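Local structure of disulfide bond protein A (Staphylococcus aureus, 3BCI) at residues Y18-C23 and L54-K59; P35-N40 and Y164-Y169; L102-I107 and K119-Y124; E48-N53 and K139-D144. The protein probably acts as a thiol-disulfide oxidoreductase of the DsbA type, a thioredoxin-fold enzyme with a redox-active cysteine pair that takes part in oxidative protein folding. All coordinates share one frame; numbering follows the deposited sequence. Where two conformers were deposited one is given.

Contact 1 of 4, residues Y18-C23 and L54-K59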
loop_
_atom_site.group_PDB
_atom_site.type_symbol
_atom_site.label_atom_id
_atom_site.label_comp_id
_atom_site.label_asym_id
_atom_site.label_seq_id
_atom_site.Cartn_x
_atom_site.Cartn_y
_atom_site.Cartn_z
ATOM N N TYR A 18 1.622 8.073 0.515
ATOM C CA TYR A 18 2.833 7.686 1.233
ATOM C C TYR A 18 2.434 7.217 2.619
ATOM O O TYR A 18 1.639 7.872 3.291
ATOM C CB TYR A 18 3.780 8.882 1.350
ATOM C CG TYR A 18 4.416 9.295 0.044
ATOM C CD1 TYR A 18 5.589 8.685 -0.406
ATOM C CD2 TYR A 18 3.860 10.312 -0.732
ATOM C CE1 TYR A 18 6.197 9.084 -1.590
ATOM C CE2 TYR A 18 4.457 10.719 -1.921
ATOM C CZ TYR A 18 5.627 10.105 -2.342
ATOM O OH TYR A 18 6.246 10.533 -3.492
ATOM N N GLY A 19 2.976 6.083 3.050
ATOM C CA GLY A 19 2.639 5.583 4.367
ATOM C C GLY A 19 3.416 4.365 4.822
ATOM O O GLY A 19 4.522 4.096 4.356
ATOM N N ASP A 20 2.818 3.626 5.746
ATOM C CA ASP A 20 3.422 2.422 6.310
ATOM C C ASP A 20 2.263 1.627 6.900
ATOM O O ASP A 20 1.378 2.206 7.529
ATOM C CB ASP A 20 4.417 2.809 7.415
ATOM C CG ASP A 20 5.222 1.622 7.926
ATOM O OD1 ASP A 20 4.631 0.546 8.144
ATOM O OD2 ASP A 20 6.446 1.771 8.120
ATOM N N TYR A 21 2.258 0.311 6.698
ATOM C CA TYR A 21 1.183 -0.521 7.221
ATOM C C TYR A 21 1.105 -0.498 8.747
ATOM O O TYR A 21 0.073 -0.835 9.320
ATOM C CB TYR A 21 1.343 -1.970 6.735
ATOM C CG TYR A 21 0.963 -2.171 5.290
ATOM C CD1 TYR A 21 -0.348 -1.974 4.867
ATOM C CD2 TYR A 21 1.917 -2.538 4.339
ATOM C CE1 TYR A 21 -0.705 -2.130 3.535
ATOM C CE2 TYR A 21 1.566 -2.696 2.997
ATOM C CZ TYR A 21 0.254 -2.488 2.607
ATOM O OH TYR A 21 -0.108 -2.630 1.288
ATOM N N LYS A 22 2.189 -0.093 9.399
ATOM C CA LYS A 22 2.228 -0.039 10.861
ATOM C C LYS A 22 1.821 1.326 11.401
ATOM O O LYS A 22 1.728 1.520 12.614
ATOM C CB LYS A 22 3.641 -0.351 11.359
ATOM C CG LYS A 22 4.131 -1.746 11.008
ATOM C CD LYS A 22 5.445 -2.086 11.705
ATOM C CE LYS A 22 5.252 -2.308 13.201
ATOM N NZ LYS A 22 6.559 -2.548 13.883
ATOM N N CYS A 23 1.570 2.253 10.489
ATOM C CA CYS A 23 1.174 3.594 10.877
ATOM C C CYS A 23 -0.317 3.734 11.151
ATOM O O CYS A 23 -1.159 3.486 10.283
ATOM C CB CYS A 23 1.613 4.586 9.808
ATOM S SG CYS A 23 1.071 6.257 10.085
ATOM N N LEU A 54 7.095 3.769 3.314
ATOM C CA LEU A 54 8.369 4.220 3.871
ATOM C C LEU A 54 9.038 3.164 4.761
ATOM O O LEU A 54 10.227 3.271 5.060
ATOM C CB LEU A 54 8.187 5.529 4.660
ATOM C CG LEU A 54 8.180 6.835 3.854
ATOM C CD1 LEU A 54 6.895 6.945 3.036
ATOM C CD2 LEU A 54 8.306 8.024 4.807
ATOM N N ALA A 55 8.277 2.149 5.169
ATOM C CA ALA A 55 8.789 1.065 6.020
ATOM C C ALA A 55 9.726 1.618 7.087
ATOM O O ALA A 55 10.877 1.198 7.186
ATOM C CB ALA A 55 9.528 0.036 5.163
ATOM N N PHE A 56 9.220 2.541 7.896
ATOM C CA PHE A 56 10.033 3.192 8.915
ATOM C C PHE A 56 9.665 2.897 10.362
ATOM O O PHE A 56 10.306 3.419 11.271
ATOM C CB PHE A 56 9.981 4.708 8.700
ATOM C CG PHE A 56 8.646 5.322 9.038
ATOM C CD1 PHE A 56 8.455 5.986 10.249
ATOM C CD2 PHE A 56 7.573 5.224 8.158
ATOM C CE1 PHE A 56 7.213 6.545 10.577
ATOM C CE2 PHE A 56 6.328 5.777 8.476
ATOM C CZ PHE A 56 6.148 6.438 9.687
ATOM N N LEU A 57 8.651 2.068 10.588
ATOM C CA LEU A 57 8.226 1.779 11.951
ATOM C C LEU A 57 8.647 0.426 12.528
ATOM O O LEU A 57 7.917 -0.171 13.318
ATOM C CB LEU A 57 6.707 1.942 12.045
ATOM C CG LEU A 57 6.253 3.394 11.840
ATOM C CD1 LEU A 57 4.734 3.475 11.797
ATOM C CD2 LEU A 57 6.805 4.260 12.979
ATOM N N GLY A 58 9.827 -0.051 12.151
ATOM C CA GLY A 58 10.288 -1.327 12.671
ATOM C C GLY A 58 10.851 -2.232 11.593
ATOM O O GLY A 58 10.551 -2.061 10.414
ATOM N N LYS A 59 11.655 -3.210 11.999
ATOM C CA LYS A 59 12.275 -4.130 11.053
ATOM C C LYS A 59 11.271 -4.988 10.294
ATOM O O LYS A 59 11.599 -5.542 9.251
ATOM C CB LYS A 59 13.285 -5.031 11.773
ATOM C CG LYS A 59 12.717 -5.752 12.974
ATOM C CD LYS A 59 13.765 -6.591 13.706
ATOM C CE LYS A 59 14.006 -7.948 13.047
ATOM N NZ LYS A 59 14.909 -7.895 11.864
#
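L57, D20 and L54 bury the most surface here. L57 lies against the turn D20-C23. L57 CD1 comes within 3.6 Å of C23 N and 3.9 Å of C23 CB. Its CB meets K22 CB. D20 is the polar centre. Its CG is anti to the backbone N (chi1 -172°), which turns the carboxylate toward the F56 and L57 amides. D20 OD2 accepts from F56 N at 2.9 Å, nearly in line with its own C-O bond. L57 N adds a weak bond to D20 OD2 at 3.3 Å, and S61 OG is another partner. D20 OD1 accepts from K22 N at 2.8 Å, which makes an Asx turn within a type I beta turn. This turn leads from strand 14-19 to C23, the N-cap of helix 24-42. C23 and C26 are the cysteines of the thioredoxin-type CxxC motif, and form a disulfide in a structure of this protein. L57 thus packs on the backbone and CB of a redox cysteine. L54 closes the strand side. L54 N binds G19 O at 2.8 Å, with the donor almost straight beyond the carbonyl. L54 CD1 lies at the edge of the Y18 ring, 4.0 Å from Y18 CB. At the far end the K22 chain bends at chi3 (71°), and K22 NZ donates to L57 O at 2.8 Å. The same ammonium forms a salt bridge with D60 and bonds to the carbonyls of E93 and K95.

Contact 2 of 4, residues P35-N40 and Y164-Y169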
loop_
_atom_site.group_PDB
_atom_site.type_symbol
_atom_site.label_atom_id
_atom_site.label_comp_id
_atom_site.label_asym_id
_atom_site.label_seq_id
_atom_site.Cartn_x
_atom_site.Cartn_y
_atom_site.Cartn_z
ATOM N N PRO A 35 -12.404 3.238 0.364
ATOM C CA PRO A 35 -13.654 2.669 -0.149
ATOM C C PRO A 35 -14.245 3.460 -1.320
ATOM O O PRO A 35 -14.579 2.891 -2.357
ATOM C CB PRO A 35 -14.560 2.674 1.081
ATOM C CG PRO A 35 -13.590 2.420 2.190
ATOM C CD PRO A 35 -12.447 3.354 1.832
ATOM N N LYS A 36 -14.361 4.773 -1.156
ATOM C CA LYS A 36 -14.911 5.621 -2.208
ATOM C C LYS A 36 -13.929 5.897 -3.336
ATOM O O LYS A 36 -14.321 5.931 -4.500
ATOM C CB LYS A 36 -15.380 6.956 -1.632
ATOM C CG LYS A 36 -16.661 6.875 -0.841
ATOM C CD LYS A 36 -17.025 8.242 -0.294
ATOM C CE LYS A 36 -18.215 8.156 0.634
ATOM N NZ LYS A 36 -18.516 9.474 1.254
ATOM N N LEU A 37 -12.661 6.106 -2.995
ATOM C CA LEU A 37 -11.651 6.382 -4.014
ATOM C C LEU A 37 -11.558 5.184 -4.955
ATOM O O LEU A 37 -11.463 5.332 -6.171
ATOM C CB LEU A 37 -10.287 6.636 -3.365
ATOM C CG LEU A 37 -9.194 7.134 -4.313
ATOM C CD1 LEU A 37 -9.606 8.497 -4.875
ATOM C CD2 LEU A 37 -7.861 7.240 -3.570
ATOM N N ARG A 38 -11.601 3.995 -4.373
ATOM C CA ARG A 38 -11.524 2.755 -5.131
ATOM C C ARG A 38 -12.733 2.589 -6.052
ATOM O O ARG A 38 -12.598 2.287 -7.235
ATOM C CB ARG A 38 -11.451 1.578 -4.162
ATOM C CG ARG A 38 -11.487 0.231 -4.818
ATOM C CD ARG A 38 -11.436 -0.876 -3.782
ATOM N NE ARG A 38 -11.383 -2.173 -4.436
ATOM C CZ ARG A 38 -11.198 -3.322 -3.805
ATOM N NH1 ARG A 38 -11.047 -3.337 -2.487
ATOM N NH2 ARG A 38 -11.156 -4.452 -4.500
ATOM N N LYS A 39 -13.920 2.798 -5.508
ATOM C CA LYS A 39 -15.136 2.647 -6.291
ATOM C C LYS A 39 -15.289 3.669 -7.406
ATOM O O LYS A 39 -15.677 3.328 -8.516
ATOM C CB LYS A 39 -16.359 2.720 -5.375
ATOM C CG LYS A 39 -17.688 2.628 -6.113
ATOM C CD LYS A 39 -18.862 2.603 -5.148
ATOM C CE LYS A 39 -20.179 2.443 -5.889
ATOM N NZ LYS A 39 -21.318 2.250 -4.950
ATOM N N ASN A 40 -14.967 4.922 -7.123
ATOM C CA ASN A 40 -15.147 5.970 -8.114
ATOM C C ASN A 40 -13.972 6.312 -9.012
ATOM O O ASN A 40 -14.157 6.970 -10.036
ATOM C CB ASN A 40 -15.628 7.240 -7.413
ATOM C CG ASN A 40 -16.893 7.008 -6.608
ATOM O OD1 ASN A 40 -17.899 6.540 -7.140
ATOM N ND2 ASN A 40 -16.847 7.331 -5.322
ATOM N N TYR A 164 -7.369 12.632 4.437
ATOM C CA TYR A 164 -8.303 11.764 5.140
ATOM C C TYR A 164 -9.716 11.930 4.609
ATOM O O TYR A 164 -10.620 11.205 5.004
ATOM C CB TYR A 164 -8.300 12.089 6.637
ATOM C CG TYR A 164 -6.954 11.902 7.294
ATOM C CD1 TYR A 164 -6.481 10.628 7.608
ATOM C CD2 TYR A 164 -6.145 12.998 7.588
ATOM C CE1 TYR A 164 -5.236 10.449 8.198
ATOM C CE2 TYR A 164 -4.895 12.828 8.180
ATOM C CZ TYR A 164 -4.450 11.550 8.480
ATOM O OH TYR A 164 -3.215 11.366 9.054
ATOM N N ASP A 165 -9.901 12.879 3.704
ATOM C CA ASP A 165 -11.223 13.150 3.156
ATOM C C ASP A 165 -11.331 12.854 1.664
ATOM O O ASP A 165 -10.697 13.506 0.839
ATOM C CB ASP A 165 -11.576 14.610 3.450
ATOM C CG ASP A 165 -12.909 15.021 2.872
ATOM O OD1 ASP A 165 -13.771 14.143 2.655
ATOM O OD2 ASP A 165 -13.093 16.234 2.650
ATOM N N TYR A 166 -12.139 11.856 1.324
ATOM C CA TYR A 166 -12.329 11.480 -0.069
ATOM C C TYR A 166 -12.645 12.680 -0.954
ATOM O O TYR A 166 -12.108 12.798 -2.055
ATOM C CB TYR A 166 -13.456 10.449 -0.190
ATOM C CG TYR A 166 -13.968 10.281 -1.600
ATOM C CD1 TYR A 166 -13.174 9.703 -2.588
ATOM C CD2 TYR A 166 -15.233 10.737 -1.958
ATOM C CE1 TYR A 166 -13.626 9.587 -3.902
ATOM C CE2 TYR A 166 -15.698 10.627 -3.266
ATOM C CZ TYR A 166 -14.890 10.052 -4.232
ATOM O OH TYR A 166 -15.345 9.950 -5.525
ATOM N N GLU A 167 -13.510 13.572 -0.474
ATOM C CA GLU A 167 -13.895 14.741 -1.260
ATOM C C GLU A 167 -12.725 15.651 -1.601
ATOM O O GLU A 167 -12.784 16.413 -2.568
ATOM C CB GLU A 167 -14.976 15.542 -0.533
ATOM C CG GLU A 167 -16.119 14.683 -0.022
ATOM C CD GLU A 167 -17.386 15.473 0.225
ATOM O OE1 GLU A 167 -17.301 16.585 0.788
ATOM O OE2 GLU A 167 -18.471 14.973 -0.139
ATOM N N SER A 168 -11.660 15.583 -0.808
ATOM C CA SER A 168 -10.496 16.414 -1.079
ATOM C C SER A 168 -9.747 15.854 -2.290
ATOM O O SER A 168 -9.102 16.594 -3.036
ATOM C CB SER A 168 -9.581 16.464 0.148
ATOM O OG SER A 168 -8.531 17.385 -0.064
ATOM N N TYR A 169 -9.833 14.543 -2.486
ATOM C CA TYR A 169 -9.182 13.915 -3.637
ATOM C C TYR A 169 -10.019 14.245 -4.867
ATOM O O TYR A 169 -9.499 14.666 -5.902
ATOM C CB TYR A 169 -9.128 12.394 -3.477
ATOM C CG TYR A 169 -8.202 11.901 -2.394
ATOM C CD1 TYR A 169 -6.988 11.287 -2.714
ATOM C CD2 TYR A 169 -8.540 12.038 -1.048
ATOM C CE1 TYR A 169 -6.138 10.821 -1.723
ATOM C CE2 TYR A 169 -7.696 11.577 -0.047
ATOM C CZ TYR A 169 -6.496 10.969 -0.390
ATOM O OH TYR A 169 -5.658 10.517 0.601
#
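Y166 carries this contact by laying its ring against K36 and L37. The contact joins two helices of the thioredoxin-like fold: 24-42, which begins right after C23 and carries C26 in its first turn, and 166-174, the last of the modelled chain. The clearest interaction is a CH-pi contact. K36 CB sits over the centre of the Y166 ring, 3.6 Å from the centroid and 11° off the ring normal. The K36 chain then runs on across the ring, and K36 CD comes within 3.5 Å of Y166 CD2. The two side chains cross at about a right angle. The backbone joins in too, since L37 N lies 3.7 Å from Y166 CD1. The Y166 CG is anti to its backbone N (chi1 165°), and the ring projects toward helix 24-42. Apolar packing continues on the buried side. L37 CD1 touches Y169 CB at 4.2 Å and Y166 CE1 at 4.3 Å. Y169 also packs on L29 and V33 of the same helix, and its hydroxyl bonds to P163 O. Polar groups meet at the tip of the Y166 ring. N40 crosses it there, its amide plane turned 41° from the ring, with N40 ND2 3.0 Å from Y166 OH.

Contact 3 of 4, residues L102-I107 and K119-Y124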
loop_
_atom_site.group_PDB
_atom_site.type_symbol
_atom_site.label_atom_id
_atom_site.label_comp_id
_atom_site.label_asym_id
_atom_site.label_seq_id
_atom_site.Cartn_x
_atom_site.Cartn_y
_atom_site.Cartn_z
ATOM N N LEU A 102 1.829 -14.154 9.770
ATOM C CA LEU A 102 0.645 -13.326 9.570
ATOM C C LEU A 102 0.491 -12.924 8.108
ATOM O O LEU A 102 -0.614 -12.943 7.565
ATOM C CB LEU A 102 0.708 -12.071 10.451
ATOM C CG LEU A 102 -0.467 -11.095 10.315
ATOM C CD1 LEU A 102 -0.679 -10.351 11.623
ATOM C CD2 LEU A 102 -0.203 -10.119 9.168
ATOM N N LEU A 103 1.595 -12.558 7.465
ATOM C CA LEU A 103 1.523 -12.167 6.061
ATOM C C LEU A 103 1.084 -13.340 5.177
ATOM O O LEU A 103 0.238 -13.174 4.298
ATOM C CB LEU A 103 2.872 -11.601 5.605
ATOM C CG LEU A 103 3.177 -10.244 6.258
ATOM C CD1 LEU A 103 4.630 -9.870 6.038
ATOM C CD2 LEU A 103 2.250 -9.179 5.682
ATOM N N ASP A 104 1.636 -14.528 5.409
ATOM C CA ASP A 104 1.233 -15.681 4.607
ATOM C C ASP A 104 -0.262 -15.915 4.823
ATOM O O ASP A 104 -1.002 -16.206 3.880
ATOM C CB ASP A 104 2.026 -16.935 5.004
ATOM C CG ASP A 104 3.476 -16.877 4.549
ATOM O OD1 ASP A 104 3.847 -15.918 3.843
ATOM O OD2 ASP A 104 4.246 -17.797 4.894
ATOM N N LYS A 105 -0.702 -15.770 6.066
ATOM C CA LYS A 105 -2.110 -15.951 6.397
ATOM C C LYS A 105 -2.964 -14.964 5.602
ATOM O O LYS A 105 -4.017 -15.314 5.074
ATOM C CB LYS A 105 -2.325 -15.736 7.897
ATOM C CG LYS A 105 -3.777 -15.814 8.348
ATOM C CD LYS A 105 -3.888 -15.792 9.870
ATOM C CE LYS A 105 -3.456 -14.458 10.463
ATOM N NZ LYS A 105 -4.434 -13.381 10.166
ATOM N N HIS A 106 -2.506 -13.723 5.513
ATOM C CA HIS A 106 -3.258 -12.719 4.771
ATOM C C HIS A 106 -3.254 -12.988 3.270
ATOM O O HIS A 106 -4.257 -12.770 2.586
ATOM C CB HIS A 106 -2.710 -11.329 5.087
ATOM C CG HIS A 106 -3.251 -10.758 6.361
ATOM N ND1 HIS A 106 -3.965 -9.581 6.402
ATOM C CD2 HIS A 106 -3.235 -11.236 7.628
ATOM C CE1 HIS A 106 -4.367 -9.357 7.642
ATOM N NE2 HIS A 106 -3.937 -10.345 8.404
ATOM N N ILE A 107 -2.136 -13.480 2.752
ATOM C CA ILE A 107 -2.059 -13.788 1.331
ATOM C C ILE A 107 -3.046 -14.914 1.007
ATOM O O ILE A 107 -3.751 -14.868 -0.002
ATOM C CB ILE A 107 -0.623 -14.211 0.930
ATOM C CG1 ILE A 107 0.325 -13.017 1.104
ATOM C CG2 ILE A 107 -0.601 -14.705 -0.520
ATOM C CD1 ILE A 107 1.802 -13.362 0.990
ATOM N N LYS A 119 3.534 -18.514 -5.505
ATOM C CA LYS A 119 4.451 -17.616 -6.207
ATOM C C LYS A 119 4.680 -16.312 -5.437
ATOM O O LYS A 119 5.804 -15.821 -5.342
ATOM C CB LYS A 119 3.894 -17.318 -7.601
ATOM C CG LYS A 119 4.731 -16.375 -8.444
ATOM C CD LYS A 119 4.160 -16.271 -9.855
ATOM C CE LYS A 119 2.705 -15.808 -9.840
ATOM N NZ LYS A 119 2.112 -15.797 -11.206
ATOM N N ILE A 120 3.606 -15.759 -4.886
ATOM C CA ILE A 120 3.680 -14.520 -4.115
ATOM C C ILE A 120 4.459 -14.722 -2.818
ATOM O O ILE A 120 5.337 -13.924 -2.478
ATOM C CB ILE A 120 2.261 -14.016 -3.774
ATOM C CG1 ILE A 120 1.570 -13.530 -5.054
ATOM C CG2 ILE A 120 2.325 -12.920 -2.706
ATOM C CD1 ILE A 120 0.083 -13.238 -4.883
ATOM N N ILE A 121 4.126 -15.795 -2.106
ATOM C CA ILE A 121 4.758 -16.130 -0.834
ATOM C C ILE A 121 6.262 -16.343 -0.988
ATOM O O ILE A 121 7.049 -15.873 -0.170
ATOM C CB ILE A 121 4.089 -17.393 -0.227
ATOM C CG1 ILE A 121 2.642 -17.065 0.155
ATOM C CG2 ILE A 121 4.839 -17.871 0.994
ATOM C CD1 ILE A 121 1.870 -18.238 0.753
ATOM N N LYS A 122 6.666 -17.035 -2.046
ATOM C CA LYS A 122 8.087 -17.276 -2.266
ATOM C C LYS A 122 8.816 -16.009 -2.728
ATOM O O LYS A 122 9.952 -15.756 -2.334
ATOM C CB LYS A 122 8.264 -18.399 -3.295
ATOM C CG LYS A 122 9.714 -18.822 -3.542
ATOM C CD LYS A 122 10.355 -18.031 -4.665
ATOM C CE LYS A 122 11.723 -18.593 -5.016
ATOM N NZ LYS A 122 12.340 -17.878 -6.165
ATOM N N ASP A 123 8.155 -15.197 -3.548
ATOM C CA ASP A 123 8.784 -13.986 -4.058
ATOM C C ASP A 123 9.157 -12.960 -2.984
ATOM O O ASP A 123 10.279 -12.459 -2.978
ATOM C CB ASP A 123 7.886 -13.334 -5.119
ATOM C CG ASP A 123 8.625 -12.287 -5.953
ATOM O OD1 ASP A 123 8.865 -11.165 -5.459
ATOM O OD2 ASP A 123 8.974 -12.596 -7.111
ATOM N N TYR A 124 8.241 -12.657 -2.067
ATOM C CA TYR A 124 8.541 -11.663 -1.038
ATOM C C TYR A 124 9.550 -12.132 0.004
ATOM O O TYR A 124 10.081 -11.322 0.760
ATOM C CB TYR A 124 7.244 -11.173 -0.365
ATOM C CG TYR A 124 6.807 -11.883 0.903
ATOM C CD1 TYR A 124 7.300 -11.496 2.150
ATOM C CD2 TYR A 124 5.856 -12.907 0.862
ATOM C CE1 TYR A 124 6.852 -12.108 3.328
ATOM C CE2 TYR A 124 5.402 -13.526 2.031
ATOM C CZ TYR A 124 5.902 -13.123 3.260
ATOM O OH TYR A 124 5.448 -13.726 4.415
#
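I107 reaches across to I120, I121 and Y124 with its CD1 methyl. I107 CD1 lies 3.8 Å from I120 CG2, 3.9 Å from I121 CG1 and 3.8 Å from Y124 CE2. Its chain is extended at chi2 (169°), which carries CD1 toward helix 114-125. Helices 100-108 and 114-125 run nearly antiparallel here, with their short axes 151° apart and 10.4 Å at closest approach. They form a helical hairpin in the all-helical part of the protein, the insertion that DsbA proteins carry in the thioredoxin fold. L103 CB lies obliquely to the tyrosine ring, 3.5 Å from Y124 OH. L103 also packs on V63, and I120 on A70 and Y74, so helix 61-74 lies against this pair. The polar link is at D104. Y124 OH donates to D104 OD1 at 2.8 Å. D104 OD1 is near the plane of the Y124 ring, but the hydroxyl comes from above the carboxylate, 46° out of its plane. I121 CG2 lies 3.6 Å from D104 OD1. D104 OD2 makes a salt bridge with K125. With a phenol on one oxygen and an ammonium on the other, D104 is probably held as a carboxylate.

Contact 4 of 4, residues E48-N53 and K139-D144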
loop_
_atom_site.group_PDB
_atom_site.type_symbol
_atom_site.label_atom_id
_atom_site.label_comp_id
_atom_site.label_asym_id
_atom_site.label_seq_id
_atom_site.Cartn_x
_atom_site.Cartn_y
_atom_site.Cartn_z
ATOM N N GLU A 48 -4.374 6.167 -11.771
ATOM C CA GLU A 48 -3.374 5.166 -11.438
ATOM C C GLU A 48 -3.157 5.410 -9.949
ATOM O O GLU A 48 -3.004 6.557 -9.524
ATOM C CB GLU A 48 -2.069 5.420 -12.192
ATOM C CG GLU A 48 -2.197 5.318 -13.701
ATOM C CD GLU A 48 -2.190 3.884 -14.192
ATOM O OE1 GLU A 48 -2.696 2.997 -13.471
ATOM O OE2 GLU A 48 -1.685 3.647 -15.309
ATOM N N TYR A 49 -3.182 4.344 -9.155
ATOM C CA TYR A 49 -2.970 4.464 -7.719
ATOM C C TYR A 49 -1.634 3.836 -7.367
ATOM O O TYR A 49 -1.293 2.764 -7.873
ATOM C CB TYR A 49 -4.087 3.754 -6.943
ATOM C CG TYR A 49 -3.799 3.591 -5.465
ATOM C CD1 TYR A 49 -3.705 4.700 -4.617
ATOM C CD2 TYR A 49 -3.596 2.326 -4.915
ATOM C CE1 TYR A 49 -3.413 4.543 -3.252
ATOM C CE2 TYR A 49 -3.304 2.161 -3.565
ATOM C CZ TYR A 49 -3.215 3.267 -2.740
ATOM O OH TYR A 49 -2.940 3.088 -1.403
ATOM N N GLN A 50 -0.873 4.517 -6.517
ATOM C CA GLN A 50 0.419 4.008 -6.080
ATOM C C GLN A 50 0.594 4.240 -4.592
ATOM O O GLN A 50 0.394 5.349 -4.097
ATOM C CB GLN A 50 1.572 4.684 -6.835
ATOM C CG GLN A 50 2.954 4.325 -6.276
ATOM C CD GLN A 50 4.106 4.875 -7.107
ATOM O OE1 GLN A 50 3.953 5.856 -7.836
ATOM N NE2 GLN A 50 5.274 4.250 -6.984
ATOM N N PHE A 51 0.953 3.178 -3.883
ATOM C CA PHE A 51 1.188 3.259 -2.447
ATOM C C PHE A 51 2.696 3.159 -2.266
ATOM O O PHE A 51 3.317 2.199 -2.733
ATOM C CB PHE A 51 0.491 2.101 -1.726
ATOM C CG PHE A 51 0.689 2.106 -0.230
ATOM C CD1 PHE A 51 0.127 3.105 0.554
ATOM C CD2 PHE A 51 1.449 1.115 0.390
ATOM C CE1 PHE A 51 0.317 3.119 1.938
ATOM C CE2 PHE A 51 1.645 1.119 1.770
ATOM C CZ PHE A 51 1.079 2.125 2.544
ATOM N N VAL A 52 3.289 4.163 -1.630
ATOM C CA VAL A 52 4.731 4.159 -1.395
ATOM C C VAL A 52 4.929 3.955 0.099
ATOM O O VAL A 52 4.594 4.826 0.900
ATOM C CB VAL A 52 5.389 5.490 -1.825
ATOM C CG1 VAL A 52 6.893 5.426 -1.587
ATOM C CG2 VAL A 52 5.104 5.763 -3.299
ATOM N N ASN A 53 5.477 2.799 0.458
ATOM C CA ASN A 53 5.691 2.419 1.852
ATOM C C ASN A 53 7.064 2.834 2.370
ATOM O O ASN A 53 8.083 2.307 1.927
ATOM C CB ASN A 53 5.545 0.903 1.974
ATOM C CG ASN A 53 5.340 0.444 3.395
ATOM O OD1 ASN A 53 5.929 0.989 4.333
ATOM N ND2 ASN A 53 4.511 -0.583 3.567
ATOM N N LYS A 139 11.449 3.288 -0.344
ATOM C CA LYS A 139 12.098 4.174 0.613
ATOM C C LYS A 139 12.865 5.268 -0.119
ATOM O O LYS A 139 12.901 6.412 0.327
ATOM C CB LYS A 139 13.046 3.383 1.507
ATOM C CG LYS A 139 12.386 2.181 2.155
ATOM C CD LYS A 139 13.397 1.366 2.932
ATOM C CE LYS A 139 13.512 1.873 4.347
ATOM N NZ LYS A 139 14.819 1.495 4.944
ATOM N N LYS A 140 13.479 4.907 -1.240
ATOM C CA LYS A 140 14.237 5.859 -2.042
ATOM C C LYS A 140 13.279 6.875 -2.676
ATOM O O LYS A 140 13.586 8.065 -2.766
ATOM C CB LYS A 140 15.017 5.121 -3.134
ATOM C CG LYS A 140 15.868 6.020 -4.015
ATOM C CD LYS A 140 16.626 5.218 -5.057
ATOM C CE LYS A 140 17.472 6.118 -5.938
ATOM N NZ LYS A 140 16.637 7.105 -6.678
ATOM N N ILE A 141 12.119 6.401 -3.120
ATOM C CA ILE A 141 11.135 7.288 -3.732
ATOM C C ILE A 141 10.703 8.360 -2.731
ATOM O O ILE A 141 10.693 9.551 -3.048
ATOM C CB ILE A 141 9.893 6.496 -4.213
ATOM C CG1 ILE A 141 10.284 5.589 -5.385
ATOM C CG2 ILE A 141 8.777 7.463 -4.622
ATOM C CD1 ILE A 141 9.170 4.650 -5.847
ATOM N N ALA A 142 10.362 7.934 -1.518
ATOM C CA ALA A 142 9.932 8.856 -0.475
ATOM C C ALA A 142 11.027 9.854 -0.113
ATOM O O ALA A 142 10.752 11.023 0.163
ATOM C CB ALA A 142 9.510 8.076 0.765
ATOM N N LYS A 143 12.272 9.389 -0.106
ATOM C CA LYS A 143 13.390 10.259 0.225
ATOM C C LYS A 143 13.635 11.283 -0.885
ATOM O O LYS A 143 13.734 12.481 -0.620
ATOM C CB LYS A 143 14.652 9.426 0.456
ATOM C CG LYS A 143 15.874 10.251 0.835
ATOM C CD LYS A 143 17.105 9.374 1.019
ATOM C CE LYS A 143 18.320 10.205 1.398
ATOM N NZ LYS A 143 19.551 9.374 1.521
ATOM N N ASP A 144 13.727 10.813 -2.125
ATOM C CA ASP A 144 13.968 11.696 -3.260
ATOM C C ASP A 144 12.854 12.721 -3.446
ATOM O O ASP A 144 13.103 13.824 -3.935
ATOM C CB ASP A 144 14.148 10.875 -4.543
ATOM C CG ASP A 144 15.382 9.989 -4.498
ATOM O OD1 ASP A 144 16.066 9.975 -3.453
ATOM O OD2 ASP A 144 15.668 9.307 -5.505
#
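V52 and I141 make the close part of this contact. V52 CG1 lies 4.1 Å from both CB and CG2 of I141, and 4.4 Å from A142 CB. Its CG1 is anti to the backbone N (chi1 -179°) and faces the helix. The two branched side chains cross obliquely. No hydrogen bond joins the segments, so apolar packing carries this part. The strand and helix segments run almost perpendicular, at 91°, with axes 7.7 Å apart. Strand 48-53 is an outer strand of the thioredoxin-like sheet, paired in parallel with strand 14-19. Helix 130-144 packs on one face of that sheet. Y18 of the neighbouring strand also touches I141 and A142. Toward the start of the strand the packing thins at the partly exposed Q50. Q50 and I141 meet tip to tip, with Q50 NE2 4.1 Å from I141 CD1. At the other end N53 O is 4.2 Å from the N of solvent-exposed K139, while N53 N bonds to D138 of the same helix.

Contacts 1 and 4 reach the same sheet. Strands 14-19 and 48-53 are neighbours, G19 N lies 3.0 Å from V52 O in a probable hydrogen bond, and the centres of the two contacts are 12 Å apart. The N53 side chain of contact 4 packs on D20 and Y21 of contact 1. Contact 1 holds C23 of the redox-active CxxC pair. Helix 24-42 starts there and runs to contact 2, whose centre is 22 Å from that of contact 1. Contact 3 lies in the helical part, its centre 18 Å from that of contact 1. Contacts 2 and 3 sit on opposite sides of the chain's centre, 28 Å apart between centres.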